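Local coordinates for protein catalase (Bacillus pumilus, PDB 4QOL) that breaks down hydrogen peroxide to water and oxygen at a heme iron and shows peroxidase-like reactivity toward phenolic substrates, at residues F135-A140 with D330-G335; Y191-G196 with G223-S228; A315-A320 with S339-Q344. One frame throughout, in Å; residues are numbered along the deposited sequence.

How the contacts relate
Contacts 1 and 3 line part of the heme pocket, and contact 2 lies in the same chain, farther from the heme. Contacts 1 and 3 both use helix 331-348, the first at its start and the second farther along it; their centres are 15 Å apart, and Leu333 CD1 of contact 1 packs on Pro318 CB of contact 3 at 3.8 Å. Contact 3 supplies the tyrosine bound to the iron, whereas in contact 1 the ring of Phe135 lies on the other side of the porphyrin. Contact 2 is centred 25 Å from contact 1 and 26 Å from contact 3; it does not touch the heme, the side chain of Met194 coming to about 9 Å from it (nearest atoms).

Contact 1: F135-A140 with D330-G335; sequences FFIRDA and DKLLQG. With HEM (protoporphyrin IX containing Fe), chain E.
Leu332, in the first turn of helix 331-348, carries the tightly packed half of this contact and forks between two side chains of 135-140. With CG anti to the backbone N (chi1 -170°), its CD2 meets Phe135 CD2 at 3.6 Å, and its CD1 meets Ile137 CG1 at 3.6 Å. CD1 also touches the heme vinyl carbon CBB at 3.6 Å. The Phe135 ring is sandwiched, Phe136 CD1 over the centre of one face and the heme methyl CMC toward the rim of the other, 3.5 Å from Phe135 CD1. Ala140 CB lies 3.5 Å from Gly335 CA, possible because Gly335 has no side chain. Ile137 O, buried here against Leu332 CD2, has no polar partner in the model.

Polar links are looser. Ala140 N gives Lys331 O a weak hydrogen bond of 3.4 Å. Beyond it, Asp139 OD2 and Lys331 NZ do not meet directly; a water donates to OD2 at 2.7 Å and accepts from NZ at 3.1 Å. A second subunit also reaches this side: its Ser23 bonds Asp139 OD1 and its His28 O accepts from Lys331 NZ. Asp330 is the N-cap, its OD1 accepting weakly from Leu332 N and nearly straight from Leu333 N, the latter from above the carboxylate plane. This is a capped helix start against a loop at the vinyl-bearing edge of the catalase heme pocket.

Contact 2: Y191-G196 with G223-S228; sequences YAEMRG and GIRNLS
Tyr191 and Ala192 lead into the contact without carrying it; the tyrosine hydroxyl bonds Glu106, and Ala192 packs on Arg250 of helix 242-253. At Glu193 the chain folds into an inverse gamma turn, closed by a weak bond from Met194 N to Ala192 O. The bend brings the Glu193 backbone against 223-228, with Gly223 O only 3.0 Å from Glu193 CA. Glu193 O accepts Arg225 N at 2.9 Å; the N-H is almost perfectly aimed (175°), yet the donor stands above the carbonyl plane. Ile224 CA adds a CA-H...O contact of 3.6 Å to the same Glu193 O.

The Glu193 side chain, extended beyond CG, runs alongside that of Arg225, both pointing the same way. Arg225 bends at chi3 to present its guanidinium edge side-on: NE meets Glu193 OE2 at 2.9 Å, and NH2 meets Glu193 OE1 at 2.9 Å. Both oxygens lie near the guanidinium plane, yet the carboxylate is turned 48° from it and receives both donors from above its own plane. Glu193 OE1 takes a further bond from Asn190 ND2, which should help fix the carboxylate.

Met194 turns away from the other loop to touch Arg112 and Asn131, while its carbonyl accepts Trp259 NE1. At Arg195, CG is anti to the backbone N, and a bend at chi3 lays the guanidinium under Ile224, whose CD1 sits over the centre of one face, 3.8 Å from Arg195 CZ. The same group is held by a salt bridge from NE to Glu185. Gly196 then pairs with Trp218 in the sheet. Two irregular loops are thus joined by one backbone hydrogen bond and a side-on bidentate salt bridge, linking an inverse gamma turn to the connection between strand 211-220 and helix 229-236 of the catalase fold.

Contact 3: A315-A320 with S339-Q344; sequences AFTPSA and SYPDTQ. With HEM (protoporphyrin IX containing Fe), chain E.
The chain at 315-320 runs extended into a type I turn, Thr317 to Ala320, alongside helix 331-348, which kinks at Pro341, whose N makes no bond to the preceding turn. The Tyr340 ring lies between Pro318 and the heme: Pro318 CD stands over the centre of one face as a CH-pi contact, 3.6 Å from Tyr340 CD1, while heme C4A lies over the opposite face toward its rim. Held so, Tyr340 OH binds the iron at 2.0 Å and also takes a hydrogen bond from Arg336.

Gln344, bent at chi2, uses one amide nitrogen twice. Its NE2 donates to Phe316 O at 2.8 Å, approaching from above the carbonyl plane. Gln344 NE2 also donates to heme O1A, a propionate oxygen, at 3.1 Å; Ala315 CB packs on the amide carbon. The Phe316 ring is directed to the heme's other propionate, its CD1 lying 3.5 Å from heme CGD. At the base of the tyrosine, Thr317 OG1 sits 3.3 Å from Pro341 CD and donates to Ser319 OG at 2.7 Å; that hydroxyl is also bonded to Leu337 O.

This is the proximal tyrosine ligation of heme catalases. The iron and the arginine together would favour the tyrosinate form, and such an anionic ligand probably stabilises the higher oxidation states of the iron reached with peroxide.

Contact 1: F135-A140 with D330-G335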
# COMPACT_ATOMS: atom_id res chain seq x y z
N PHE A 135 -3.91 -29.26 16.86
CA PHE A 135 -4.70 -28.36 16.07
C PHE A 135 -5.96 -29.02 15.51
O PHE A 135 -6.12 -30.23 15.55
CB PHE A 135 -3.86 -27.75 14.92
CG PHE A 135 -4.22 -26.37 14.59
CD1 PHE A 135 -4.08 -25.38 15.53
CD2 PHE A 135 -4.70 -26.03 13.34
CE1 PHE A 135 -4.46 -24.08 15.27
CE2 PHE A 135 -5.05 -24.72 13.03
CZ PHE A 135 -4.87 -23.73 13.98
N PHE A 136 -6.82 -28.19 14.93
CA PHE A 136 -8.13 -28.62 14.40
C PHE A 136 -8.03 -29.40 13.08
O PHE A 136 -8.86 -30.21 12.76
CB PHE A 136 -9.02 -27.41 14.05
CG PHE A 136 -9.23 -26.42 15.15
CD1 PHE A 136 -8.35 -25.35 15.32
CD2 PHE A 136 -10.36 -26.51 15.94
CE1 PHE A 136 -8.56 -24.40 16.27
CE2 PHE A 136 -10.58 -25.55 16.92
CZ PHE A 136 -9.67 -24.49 17.06
N ILE A 137 -6.95 -29.14 12.33
CA ILE A 137 -6.78 -29.58 10.95
C ILE A 137 -5.33 -30.00 10.78
O ILE A 137 -4.52 -29.72 11.63
CB ILE A 137 -7.12 -28.48 9.92
CG1 ILE A 137 -6.34 -27.18 10.17
CG2 ILE A 137 -8.63 -28.22 9.88
CD1 ILE A 137 -6.40 -26.20 9.01
N ARG A 138 -5.05 -30.73 9.69
CA ARG A 138 -3.70 -31.26 9.45
C ARG A 138 -3.12 -30.86 8.09
O ARG A 138 -2.07 -31.40 7.71
CB ARG A 138 -3.72 -32.80 9.61
CG ARG A 138 -4.62 -33.47 8.59
CD ARG A 138 -4.44 -34.99 8.49
NE ARG A 138 -4.77 -35.64 9.71
CZ ARG A 138 -5.83 -36.43 9.93
NH1 ARG A 138 -6.86 -36.47 9.06
NH2 ARG A 138 -5.90 -37.05 11.09
N ASP A 139 -3.80 -29.98 7.33
CA ASP A 139 -3.33 -29.57 6.04
C ASP A 139 -3.63 -28.10 5.90
O ASP A 139 -4.75 -27.67 6.07
CB ASP A 139 -4.00 -30.39 4.89
CG ASP A 139 -3.32 -30.18 3.54
OD1 ASP A 139 -3.12 -29.00 3.17
OD2 ASP A 139 -2.90 -31.17 2.87
N ALA A 140 -2.60 -27.32 5.58
CA ALA A 140 -2.75 -25.87 5.43
C ALA A 140 -3.78 -25.41 4.41
O ALA A 140 -4.33 -24.29 4.53
CB ALA A 140 -1.37 -25.28 5.12
N ASP A 330 5.05 -32.31 8.28
CA ASP A 330 3.69 -31.97 8.70
C ASP A 330 3.07 -30.96 7.68
O ASP A 330 3.64 -29.91 7.49
CB ASP A 330 3.85 -31.42 10.13
CG ASP A 330 2.54 -30.83 10.74
OD1 ASP A 330 1.76 -30.23 10.01
OD2 ASP A 330 2.44 -30.83 11.99
N LYS A 331 1.89 -31.29 7.08
CA LYS A 331 1.44 -30.58 5.94
C LYS A 331 0.79 -29.23 6.38
O LYS A 331 0.61 -28.36 5.57
CB LYS A 331 0.40 -31.35 5.12
CG LYS A 331 0.90 -32.65 4.50
CD LYS A 331 -0.21 -33.33 3.69
CE LYS A 331 0.17 -34.76 3.38
NZ LYS A 331 -0.92 -35.39 2.62
N LEU A 332 0.43 -29.16 7.66
CA LEU A 332 -0.09 -27.92 8.26
C LEU A 332 1.11 -26.95 8.45
O LEU A 332 1.07 -25.82 7.92
CB LEU A 332 -0.78 -28.27 9.58
CG LEU A 332 -1.57 -27.09 10.18
CD1 LEU A 332 -2.84 -26.83 9.37
CD2 LEU A 332 -1.84 -27.42 11.61
N LEU A 333 2.19 -27.46 9.03
CA LEU A 333 3.46 -26.67 9.15
C LEU A 333 3.97 -26.18 7.79
O LEU A 333 4.35 -25.02 7.65
CB LEU A 333 4.51 -27.48 9.83
CG LEU A 333 5.92 -26.87 9.91
CD1 LEU A 333 5.92 -25.53 10.62
CD2 LEU A 333 6.85 -27.87 10.64
N GLN A 334 3.94 -27.05 6.80
CA GLN A 334 4.46 -26.68 5.51
C GLN A 334 3.85 -25.38 4.95
O GLN A 334 4.55 -24.55 4.42
CB GLN A 334 4.33 -27.83 4.51
CG GLN A 334 5.15 -29.06 4.87
CD GLN A 334 6.58 -29.03 4.43
OE1 GLN A 334 6.87 -28.74 3.27
NE2 GLN A 334 7.49 -29.26 5.33
N GLY A 335 2.54 -25.25 5.03
CA GLY A 335 1.89 -24.05 4.59
C GLY A 335 2.27 -22.83 5.40
O GLY A 335 2.33 -21.71 4.87
CHA HEM E . -0.56 -15.65 13.46
CHB HEM E . -1.41 -18.29 9.48
CHC HEM E . -1.57 -22.37 12.32
CHD HEM E . -0.02 -19.69 16.05
C1A HEM E . -0.81 -16.02 12.15
C2A HEM E . -0.93 -15.12 11.04
C3A HEM E . -1.16 -15.86 9.93
C4A HEM E . -1.19 -17.21 10.33
CMA HEM E . -1.29 -15.48 8.48
CAA HEM E . -0.76 -13.63 11.14
CBA HEM E . 0.74 -13.40 11.39
CGA HEM E . 1.10 -11.96 11.32
O1A HEM E . 2.22 -11.61 11.75
O2A HEM E . 0.35 -11.13 10.76
C1B HEM E . -1.54 -19.62 9.97
C2B HEM E . -1.83 -20.72 9.10
C3B HEM E . -1.90 -21.85 9.87
C4B HEM E . -1.59 -21.46 11.25
CMB HEM E . -2.01 -20.60 7.61
CAB HEM E . -2.13 -23.24 9.46
CBB HEM E . -2.03 -23.57 8.17
C1C HEM E . -1.15 -21.99 13.60
C2C HEM E . -0.74 -22.87 14.56
C3C HEM E . -0.32 -22.12 15.62
C4C HEM E . -0.41 -20.75 15.27
CMC HEM E . -0.86 -24.38 14.45
CAC HEM E . 0.29 -22.62 16.80
CBC HEM E . 0.93 -23.77 16.72
C1D HEM E . -0.06 -18.37 15.59
C2D HEM E . 0.28 -17.25 16.47
C3D HEM E . 0.11 -16.11 15.78
C4D HEM E . -0.32 -16.55 14.46
CMD HEM E . 0.71 -17.43 17.89
CAD HEM E . 0.35 -14.70 16.25
CBD HEM E . 1.87 -14.46 16.13
CGD HEM E . 2.06 -13.06 16.63
O1D HEM E . 2.14 -12.91 17.85
O2D HEM E . 2.15 -12.07 15.85
NA HEM E . -0.94 -17.33 11.70
NB HEM E . -1.41 -20.13 11.21
NC HEM E . -0.88 -20.70 14.00
ND HEM E . -0.42 -17.92 14.39
FE HEM E . -0.89 -18.98 12.87
O HOH W 1 -3.48 -33.82 3.21

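Contact 2: Y191-G196 with G223-S228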
# COMPACT_ATOMS: atom_id res chain seq x y z
N TYR A 191 -2.40 -14.84 30.45
CA TYR A 191 -1.32 -15.36 29.62
C TYR A 191 -0.19 -15.99 30.43
O TYR A 191 0.55 -16.78 29.89
CB TYR A 191 -0.74 -14.24 28.75
CG TYR A 191 -1.68 -13.63 27.72
CD1 TYR A 191 -2.47 -14.43 26.90
CD2 TYR A 191 -1.76 -12.25 27.57
CE1 TYR A 191 -3.30 -13.87 25.93
CE2 TYR A 191 -2.57 -11.67 26.63
CZ TYR A 191 -3.37 -12.47 25.81
OH TYR A 191 -4.19 -11.87 24.89
N ALA A 192 -0.08 -15.67 31.73
CA ALA A 192 1.01 -16.20 32.58
C ALA A 192 0.71 -17.60 33.11
O ALA A 192 1.57 -18.47 33.17
CB ALA A 192 1.27 -15.27 33.75
N GLU A 193 -0.55 -17.87 33.41
CA GLU A 193 -0.95 -19.16 34.04
C GLU A 193 -1.48 -20.10 32.97
O GLU A 193 -2.64 -20.54 32.98
CB GLU A 193 -2.00 -18.88 35.13
CG GLU A 193 -1.46 -18.05 36.29
CD GLU A 193 -2.52 -17.74 37.34
OE1 GLU A 193 -3.01 -16.58 37.42
OE2 GLU A 193 -2.86 -18.66 38.10
N MET A 194 -0.63 -20.37 31.98
CA MET A 194 -1.04 -20.93 30.71
C MET A 194 0.08 -21.81 30.16
O MET A 194 1.25 -21.47 30.33
CB MET A 194 -1.27 -19.76 29.74
CG MET A 194 -1.79 -20.13 28.41
SD MET A 194 -2.10 -18.66 27.36
CE MET A 194 -0.47 -18.23 26.76
N ARG A 195 -0.32 -22.91 29.54
CA ARG A 195 0.56 -23.84 28.85
C ARG A 195 1.10 -23.21 27.57
O ARG A 195 0.52 -22.24 27.06
CB ARG A 195 -0.30 -25.04 28.47
CG ARG A 195 0.41 -26.26 27.99
CD ARG A 195 -0.59 -27.29 27.49
NE ARG A 195 -1.68 -27.58 28.44
CZ ARG A 195 -1.72 -28.61 29.30
NH1 ARG A 195 -0.75 -29.50 29.34
NH2 ARG A 195 -2.77 -28.77 30.10
N GLY A 196 2.26 -23.73 27.09
CA GLY A 196 2.71 -23.44 25.74
C GLY A 196 3.13 -24.70 25.03
O GLY A 196 3.56 -25.66 25.67
N GLY A 223 1.84 -21.98 37.13
CA GLY A 223 0.84 -23.04 37.09
C GLY A 223 -0.12 -22.78 35.98
O GLY A 223 -0.23 -21.64 35.54
N ILE A 224 -0.86 -23.81 35.56
CA ILE A 224 -1.95 -23.65 34.62
C ILE A 224 -3.25 -23.33 35.36
O ILE A 224 -3.64 -24.07 36.27
CB ILE A 224 -2.13 -24.93 33.79
CG1 ILE A 224 -0.93 -25.10 32.87
CG2 ILE A 224 -3.47 -24.92 33.02
CD1 ILE A 224 -0.75 -26.47 32.28
N ARG A 225 -3.92 -22.25 35.00
CA ARG A 225 -5.26 -21.94 35.56
C ARG A 225 -6.21 -21.45 34.54
O ARG A 225 -5.82 -20.70 33.64
CB ARG A 225 -5.16 -20.86 36.65
CG ARG A 225 -6.43 -20.68 37.43
CD ARG A 225 -6.21 -19.85 38.69
NE ARG A 225 -5.69 -18.51 38.43
CZ ARG A 225 -6.42 -17.40 38.22
NH1 ARG A 225 -7.75 -17.43 38.17
NH2 ARG A 225 -5.81 -16.26 37.98
N ASN A 226 -7.45 -21.91 34.62
CA ASN A 226 -8.44 -21.74 33.60
C ASN A 226 -9.69 -21.04 34.20
O ASN A 226 -9.86 -20.95 35.42
CB ASN A 226 -8.87 -23.07 33.00
CG ASN A 226 -7.72 -23.86 32.44
OD1 ASN A 226 -7.57 -25.08 32.72
ND2 ASN A 226 -6.84 -23.18 31.77
N LEU A 227 -10.57 -20.59 33.31
CA LEU A 227 -11.84 -19.98 33.69
C LEU A 227 -13.02 -20.79 33.19
O LEU A 227 -13.08 -21.19 32.01
CB LEU A 227 -12.00 -18.54 33.14
CG LEU A 227 -10.84 -17.59 33.41
CD1 LEU A 227 -11.03 -16.25 32.72
CD2 LEU A 227 -10.64 -17.38 34.90
N SER A 228 -14.01 -20.99 34.10
CA SER A 228 -15.32 -21.48 33.66
C SER A 228 -16.03 -20.43 32.81
O SER A 228 -15.63 -19.27 32.82
CB SER A 228 -16.20 -21.83 34.87
OG SER A 228 -16.54 -20.62 35.57

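Contact 3: A315-A320 with S339-Q344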
# COMPACT_ATOMS: atom_id res chain seq x y z
N ALA A 315 6.74 -9.58 13.96
CA ALA A 315 6.53 -10.54 12.92
C ALA A 315 7.28 -11.83 13.34
O ALA A 315 8.51 -11.83 13.43
CB ALA A 315 7.12 -10.04 11.57
N PHE A 316 6.54 -12.93 13.50
CA PHE A 316 7.09 -14.24 13.76
C PHE A 316 6.79 -15.13 12.59
O PHE A 316 5.69 -15.04 12.01
CB PHE A 316 6.43 -14.87 14.99
CG PHE A 316 6.50 -14.06 16.25
CD1 PHE A 316 5.58 -13.08 16.50
CD2 PHE A 316 7.46 -14.29 17.20
CE1 PHE A 316 5.62 -12.36 17.69
CE2 PHE A 316 7.53 -13.56 18.37
CZ PHE A 316 6.58 -12.59 18.62
N THR A 317 7.68 -16.08 12.26
CA THR A 317 7.37 -17.14 11.29
C THR A 317 7.93 -18.50 11.66
O THR A 317 9.07 -18.58 12.12
CB THR A 317 7.79 -16.77 9.88
OG1 THR A 317 7.47 -17.84 9.01
CG2 THR A 317 9.24 -16.43 9.77
N PRO A 318 7.16 -19.61 11.46
CA PRO A 318 7.71 -20.97 11.76
C PRO A 318 8.90 -21.29 10.85
O PRO A 318 9.65 -22.14 11.21
CB PRO A 318 6.51 -21.92 11.56
CG PRO A 318 5.32 -21.04 11.76
CD PRO A 318 5.71 -19.69 11.20
N SER A 319 9.01 -20.61 9.72
CA SER A 319 10.15 -20.75 8.80
C SER A 319 11.34 -19.97 9.21
O SER A 319 12.37 -20.11 8.59
CB SER A 319 9.78 -20.44 7.35
OG SER A 319 9.03 -19.23 7.24
N ALA A 320 11.33 -19.28 10.33
CA ALA A 320 12.55 -18.66 10.85
C ALA A 320 13.26 -19.73 11.69
O ALA A 320 13.21 -19.74 12.93
CB ALA A 320 12.16 -17.44 11.75
N SER A 339 2.94 -18.79 4.67
CA SER A 339 1.89 -17.83 4.96
C SER A 339 2.37 -16.71 5.86
O SER A 339 1.96 -15.56 5.66
CB SER A 339 0.66 -18.58 5.53
OG SER A 339 -0.26 -17.66 6.14
N TYR A 340 3.28 -16.95 6.81
CA TYR A 340 3.62 -15.87 7.72
C TYR A 340 4.41 -14.75 7.08
O TYR A 340 4.00 -13.60 7.15
CB TYR A 340 4.27 -16.41 9.01
CG TYR A 340 3.43 -17.19 9.91
CD1 TYR A 340 2.83 -18.39 9.52
CD2 TYR A 340 3.07 -16.70 11.16
CE1 TYR A 340 1.99 -19.11 10.33
CE2 TYR A 340 2.28 -17.48 12.04
CZ TYR A 340 1.78 -18.70 11.61
OH TYR A 340 0.97 -19.47 12.46
N PRO A 341 5.54 -15.04 6.38
CA PRO A 341 6.28 -13.94 5.74
C PRO A 341 5.49 -13.34 4.60
O PRO A 341 5.51 -12.10 4.45
CB PRO A 341 7.60 -14.62 5.22
CG PRO A 341 7.70 -15.87 6.04
CD PRO A 341 6.29 -16.32 6.28
N ASP A 342 4.64 -14.12 3.95
CA ASP A 342 3.67 -13.60 2.98
C ASP A 342 2.77 -12.53 3.54
O ASP A 342 2.67 -11.44 3.02
CB ASP A 342 2.88 -14.74 2.35
CG ASP A 342 2.03 -14.26 1.26
OD1 ASP A 342 2.57 -13.64 0.27
OD2 ASP A 342 0.76 -14.39 1.30
N THR A 343 2.08 -12.85 4.64
CA THR A 343 1.11 -11.91 5.20
C THR A 343 1.89 -10.68 5.74
O THR A 343 1.37 -9.56 5.71
CB THR A 343 0.22 -12.60 6.26
OG1 THR A 343 -0.93 -11.78 6.50
CG2 THR A 343 0.89 -12.73 7.61
N GLN A 344 3.08 -10.93 6.29
CA GLN A 344 3.88 -9.87 6.89
C GLN A 344 4.40 -8.82 5.89
O GLN A 344 4.36 -7.61 6.16
CB GLN A 344 5.03 -10.44 7.70
CG GLN A 344 4.49 -11.08 9.00
CD GLN A 344 5.25 -12.24 9.50
OE1 GLN A 344 6.40 -12.52 9.04
NE2 GLN A 344 4.69 -12.92 10.47
CHA HEM E . -0.56 -15.65 13.46
CHB HEM E . -1.41 -18.29 9.48
CHC HEM E . -1.57 -22.37 12.32
CHD HEM E . -0.02 -19.69 16.05
C1A HEM E . -0.81 -16.02 12.15
C2A HEM E . -0.93 -15.12 11.04
C3A HEM E . -1.16 -15.86 9.93
C4A HEM E . -1.19 -17.21 10.33
CMA HEM E . -1.29 -15.48 8.48
CAA HEM E . -0.76 -13.63 11.14
CBA HEM E . 0.74 -13.40 11.39
CGA HEM E . 1.10 -11.96 11.32
O1A HEM E . 2.22 -11.61 11.75
O2A HEM E . 0.35 -11.13 10.76
C1B HEM E . -1.54 -19.62 9.97
C2B HEM E . -1.83 -20.72 9.10
C3B HEM E . -1.90 -21.85 9.87
C4B HEM E . -1.59 -21.46 11.25
CMB HEM E . -2.01 -20.60 7.61
CAB HEM E . -2.13 -23.24 9.46
CBB HEM E . -2.03 -23.57 8.17
C1C HEM E . -1.15 -21.99 13.60
C2C HEM E . -0.74 -22.87 14.56
C3C HEM E . -0.32 -22.12 15.62
C4C HEM E . -0.41 -20.75 15.27
CMC HEM E . -0.86 -24.38 14.45
CAC HEM E . 0.29 -22.62 16.80
CBC HEM E . 0.93 -23.77 16.72
C1D HEM E . -0.06 -18.37 15.59
C2D HEM E . 0.28 -17.25 16.47
C3D HEM E . 0.11 -16.11 15.78
C4D HEM E . -0.32 -16.55 14.46
CMD HEM E . 0.71 -17.43 17.89
CAD HEM E . 0.35 -14.70 16.25
CBD HEM E . 1.87 -14.46 16.13
CGD HEM E . 2.06 -13.06 16.63
O1D HEM E . 2.14 -12.91 17.85
O2D HEM E . 2.15 -12.07 15.85
NA HEM E . -0.94 -17.33 11.70
NB HEM E . -1.41 -20.13 11.21
NC HEM E . -0.88 -20.70 14.00
ND HEM E . -0.42 -17.92 14.39
FE HEM E . -0.89 -18.98 12.87